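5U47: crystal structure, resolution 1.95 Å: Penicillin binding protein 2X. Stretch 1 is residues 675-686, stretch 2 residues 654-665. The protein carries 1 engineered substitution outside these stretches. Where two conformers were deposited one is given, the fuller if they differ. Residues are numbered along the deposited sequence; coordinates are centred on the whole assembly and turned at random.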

# COMPACT_ATOMS: atom_id res chain seq x y z
N THR A 675 8.42 36.61 8.18
CA THR A 675 7.88 37.25 9.36
C THR A 675 6.96 36.21 10.00
O THR A 675 6.08 35.68 9.31
CB THR A 675 7.07 38.50 8.98
OG1 THR A 675 7.97 39.47 8.42
CG2 THR A 675 6.38 39.11 10.18
N TYR A 676 7.16 35.89 11.28
CA TYR A 676 6.33 34.89 11.94
C TYR A 676 5.26 35.47 12.83
O TYR A 676 5.46 36.49 13.48
CB TYR A 676 7.18 33.92 12.80
CG TYR A 676 8.16 33.12 11.98
CD1 TYR A 676 7.76 31.96 11.31
CD2 TYR A 676 9.49 33.53 11.87
CE1 TYR A 676 8.66 31.23 10.55
CE2 TYR A 676 10.39 32.81 11.10
CZ TYR A 676 9.98 31.66 10.46
OH TYR A 676 10.88 30.96 9.70
N LYS A 677 4.11 34.81 12.83
CA LYS A 677 3.02 35.09 13.75
C LYS A 677 2.79 33.76 14.49
O LYS A 677 2.53 32.76 13.85
CB LYS A 677 1.72 35.45 13.04
CG LYS A 677 1.68 36.78 12.31
CD LYS A 677 0.35 36.95 11.59
CE LYS A 677 -0.84 36.98 12.53
NZ LYS A 677 -2.10 37.22 11.77
N GLY A 678 2.93 33.75 15.80
CA GLY A 678 2.69 32.53 16.58
C GLY A 678 3.93 32.01 17.26
O GLY A 678 5.05 32.45 16.97
N GLY A 679 3.73 31.05 18.18
CA GLY A 679 4.81 30.46 18.97
C GLY A 679 5.72 29.59 18.14
O GLY A 679 5.26 28.91 17.22
N LYS A 680 7.01 29.60 18.49
CA LYS A 680 8.06 28.85 17.77
C LYS A 680 7.83 27.33 17.66
O LYS A 680 8.27 26.70 16.70
CB LYS A 680 9.43 29.14 18.41
CG LYS A 680 10.58 28.29 17.87
CD LYS A 680 11.95 28.91 18.11
CE LYS A 680 12.21 30.11 17.20
NZ LYS A 680 13.58 30.64 17.36
N SER A 681 7.13 26.77 18.64
CA SER A 681 6.85 25.32 18.69
C SER A 681 5.89 24.81 17.60
O SER A 681 5.84 23.61 17.33
CB SER A 681 6.26 24.98 20.07
OG SER A 681 5.90 23.61 20.16
N GLY A 682 5.14 25.71 16.98
CA GLY A 682 4.14 25.32 16.03
C GLY A 682 4.57 25.03 14.61
O GLY A 682 5.74 25.11 14.24
N THR A 683 3.56 24.66 13.83
CA THR A 683 3.69 24.35 12.44
C THR A 683 2.83 25.36 11.70
O THR A 683 1.88 25.92 12.25
CB THR A 683 3.19 22.93 12.12
OG1 THR A 683 1.91 22.74 12.73
CG2 THR A 683 4.14 21.88 12.64
N VAL A 684 3.16 25.55 10.44
CA VAL A 684 2.49 26.52 9.59
C VAL A 684 1.00 26.24 9.43
O VAL A 684 0.59 25.09 9.11
CB VAL A 684 3.15 26.52 8.20
CG1 VAL A 684 2.43 27.44 7.22
CG2 VAL A 684 4.62 26.89 8.31
N THR A 685 0.19 27.27 9.68
CA THR A 685 -1.26 27.20 9.47
C THR A 685 -1.73 28.17 8.38
O THR A 685 -2.83 28.02 7.87
CB THR A 685 -2.07 27.47 10.75
OG1 THR A 685 -1.71 28.75 11.31
CG2 THR A 685 -1.83 26.36 11.78
N LYS A 686 -0.92 29.17 8.05
CA LYS A 686 -1.26 30.12 6.99
C LYS A 686 0.01 30.72 6.40
O LYS A 686 1.03 30.84 7.09
CB LYS A 686 -2.18 31.25 7.50
CG LYS A 686 -3.51 30.80 8.11
CD LYS A 686 -4.42 31.96 8.48
CE LYS A 686 -4.92 32.71 7.25
NZ LYS A 686 -5.90 33.78 7.61
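Stretch 2 654-665: DMYGWTKKNVET

How does the backbone of stretch 2 run, and how does it lie on stretch 1? It starts as loop, bends through a type II beta turn from Met655 to Trp658, and enters a helix at Lys660 that continues beyond Thr665. The turn and the residue after it lie beside the strand at Thr683 and Val684: the CA atoms of Val684 and Gly657 are 4.9 Å apart, and those of Thr683 and Thr659 4.5 Å. The helix then runs nearly antiparallel to the other strand, 675-677, at 166° between their directions and 11.4 Å at closest approach, a gap bridged by side chains. Together the two stretches bury 700 Å².

Which backbone donors and acceptors are satisfied across the contact? Val684 uses both of its own. Val684 N donates to Trp658 O at 2.9 Å, and Val684 O accepts from Gly657 N at 2.8 Å, both nearly straight. Trp658 O also lies 3.1 Å from Thr683 CA, a CA-H...O contact that adds to the same carbonyl's surroundings. Gly657 has phi/psi of 84/-5, and a CB there would be jammed against the carbonyl O of the preceding residue, so the turn calls for glycine at the very position that donates to the strand.

How are the turn and the helix start satisfied from within stretch 2? Trp658 N closes the turn on Met655 O at 3.0 Å, while Tyr656 N donates to Asp654 OD1 at 3.1 Å. Thr659 is the N-cap: its OG1 accepts from Asn662 N at 3.3 Å, supplying an acceptor to an amide in the first turn of the helix, and its O accepts from Val663 N at 3.0 Å. Farther along, Glu664 N reaches Lys660 O at 2.8 Å, and Thr665 OG1 donates to Lys661 O at 2.9 Å.

What holds the charged end of Lys660? Its extended side chain, t at all four chi angles, passes over one face of the Tyr676 ring, with Lys660 CE 3.6 Å from the ring centroid and Lys660 NZ 4.3 Å from it, a CH-pi contact combined with a cation-pi one. Lys660 NZ also donates to water 1 at 2.6 Å, and the water donates to Gly678 O at 2.8 Å, linking the ammonium to the loop of stretch 1. Lys680 NZ stands 4.2 Å from Lys660 NZ, like charges close together, and 4.4 Å from Glu664 OE1, beyond a salt bridge; Lys680 is poorly ordered.

What packs around Val684 and the two tyrosine rings? Val684 points toward stretch 2, its CG2 3.4 Å from Val663 CG2 and 3.9 Å from Trp658 CB. Val663 also meets the Tyr676 ring, CG1 to CE1 at 3.9 Å. On the turn, Tyr656 has Val684 O over one face, 3.8 Å from CD2, and Thr685 O at its edge, 3.4 Å from CE2.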

# COMPACT_ATOMS: atom_id res chain seq x y z
N ASP A 654 3.12 24.73 -1.01
CA ASP A 654 2.01 24.80 -0.05
C ASP A 654 2.79 24.38 1.20
O ASP A 654 3.29 23.27 1.29
CB ASP A 654 0.90 23.82 -0.43
CG ASP A 654 -0.13 23.59 0.67
OD1 ASP A 654 0.00 24.13 1.79
OD2 ASP A 654 -1.10 22.82 0.39
N MET A 655 2.93 25.31 2.15
CA MET A 655 3.76 25.09 3.31
C MET A 655 2.94 24.69 4.54
O MET A 655 3.49 24.63 5.65
CB MET A 655 4.59 26.36 3.59
CG MET A 655 5.53 26.74 2.44
SD MET A 655 6.23 28.41 2.62
CE MET A 655 7.21 28.19 4.08
N TYR A 656 1.66 24.39 4.35
CA TYR A 656 0.82 24.02 5.47
C TYR A 656 1.41 22.81 6.20
O TYR A 656 1.80 21.81 5.58
CB TYR A 656 -0.62 23.73 5.06
CG TYR A 656 -1.53 23.62 6.26
CD1 TYR A 656 -1.61 22.44 7.01
CD2 TYR A 656 -2.26 24.70 6.69
CE1 TYR A 656 -2.42 22.36 8.14
CE2 TYR A 656 -3.08 24.63 7.80
CZ TYR A 656 -3.14 23.45 8.52
OH TYR A 656 -3.94 23.40 9.63
N GLY A 657 1.49 22.91 7.52
CA GLY A 657 2.03 21.82 8.34
C GLY A 657 3.55 21.75 8.48
O GLY A 657 4.06 20.91 9.22
N TRP A 658 4.29 22.62 7.79
CA TRP A 658 5.75 22.67 7.95
C TRP A 658 6.16 23.10 9.35
O TRP A 658 5.55 24.01 9.93
CB TRP A 658 6.39 23.66 6.96
CG TRP A 658 6.48 23.21 5.55
CD1 TRP A 658 5.68 22.31 4.92
CD2 TRP A 658 7.36 23.74 4.55
NE1 TRP A 658 6.04 22.21 3.60
CE2 TRP A 658 7.07 23.07 3.35
CE3 TRP A 658 8.39 24.69 4.57
CZ2 TRP A 658 7.76 23.34 2.16
CZ3 TRP A 658 9.09 24.95 3.37
CH2 TRP A 658 8.76 24.28 2.19
N THR A 659 7.23 22.50 9.87
CA THR A 659 7.78 22.99 11.13
C THR A 659 8.49 24.32 10.89
O THR A 659 8.89 24.63 9.76
CB THR A 659 8.80 22.01 11.75
OG1 THR A 659 9.89 21.80 10.83
CG2 THR A 659 8.11 20.68 12.10
N LYS A 660 8.64 25.10 11.95
CA LYS A 660 9.33 26.39 11.85
C LYS A 660 10.78 26.17 11.39
O LYS A 660 11.30 26.92 10.56
CB LYS A 660 9.30 27.14 13.18
CG LYS A 660 9.91 28.54 13.07
CD LYS A 660 9.79 29.34 14.35
CE LYS A 660 10.38 30.73 14.15
NZ LYS A 660 10.07 31.65 15.28
N LYS A 661 11.42 25.13 11.91
CA LYS A 661 12.80 24.79 11.50
C LYS A 661 12.88 24.65 9.98
O LYS A 661 13.81 25.16 9.35
CB LYS A 661 13.25 23.48 12.16
CG LYS A 661 14.66 23.00 11.81
CD LYS A 661 14.93 21.65 12.50
CE LYS A 661 16.33 21.11 12.24
NZ LYS A 661 16.59 20.80 10.82
N ASN A 662 11.91 23.97 9.40
CA ASN A 662 11.89 23.80 7.95
C ASN A 662 11.56 25.08 7.17
O ASN A 662 12.16 25.33 6.13
CB ASN A 662 11.04 22.60 7.57
CG ASN A 662 11.71 21.29 7.96
OD1 ASN A 662 12.94 21.24 8.04
ND2 ASN A 662 10.91 20.23 8.19
N VAL A 663 10.67 25.91 7.70
CA VAL A 663 10.41 27.20 7.09
C VAL A 663 11.71 28.01 7.08
O VAL A 663 12.04 28.62 6.08
CB VAL A 663 9.30 27.99 7.82
CG1 VAL A 663 9.13 29.36 7.19
CG2 VAL A 663 7.97 27.24 7.75
N GLU A 664 12.43 28.00 8.21
CA GLU A 664 13.72 28.74 8.32
C GLU A 664 14.78 28.22 7.35
O GLU A 664 15.52 29.01 6.76
CB GLU A 664 14.28 28.67 9.75
CG GLU A 664 13.48 29.42 10.81
CD GLU A 664 14.13 29.40 12.19
OE1 GLU A 664 13.42 29.17 13.19
OE2 GLU A 664 15.37 29.61 12.27
N THR A 665 14.88 26.91 7.22
CA THR A 665 15.87 26.30 6.33
C THR A 665 15.57 26.71 4.89
O THR A 665 16.45 27.17 4.17
CB THR A 665 15.88 24.77 6.46
OG1 THR A 665 16.19 24.43 7.82
CG2 THR A 665 16.91 24.16 5.54
O HOH W 1 7.71 31.91 16.41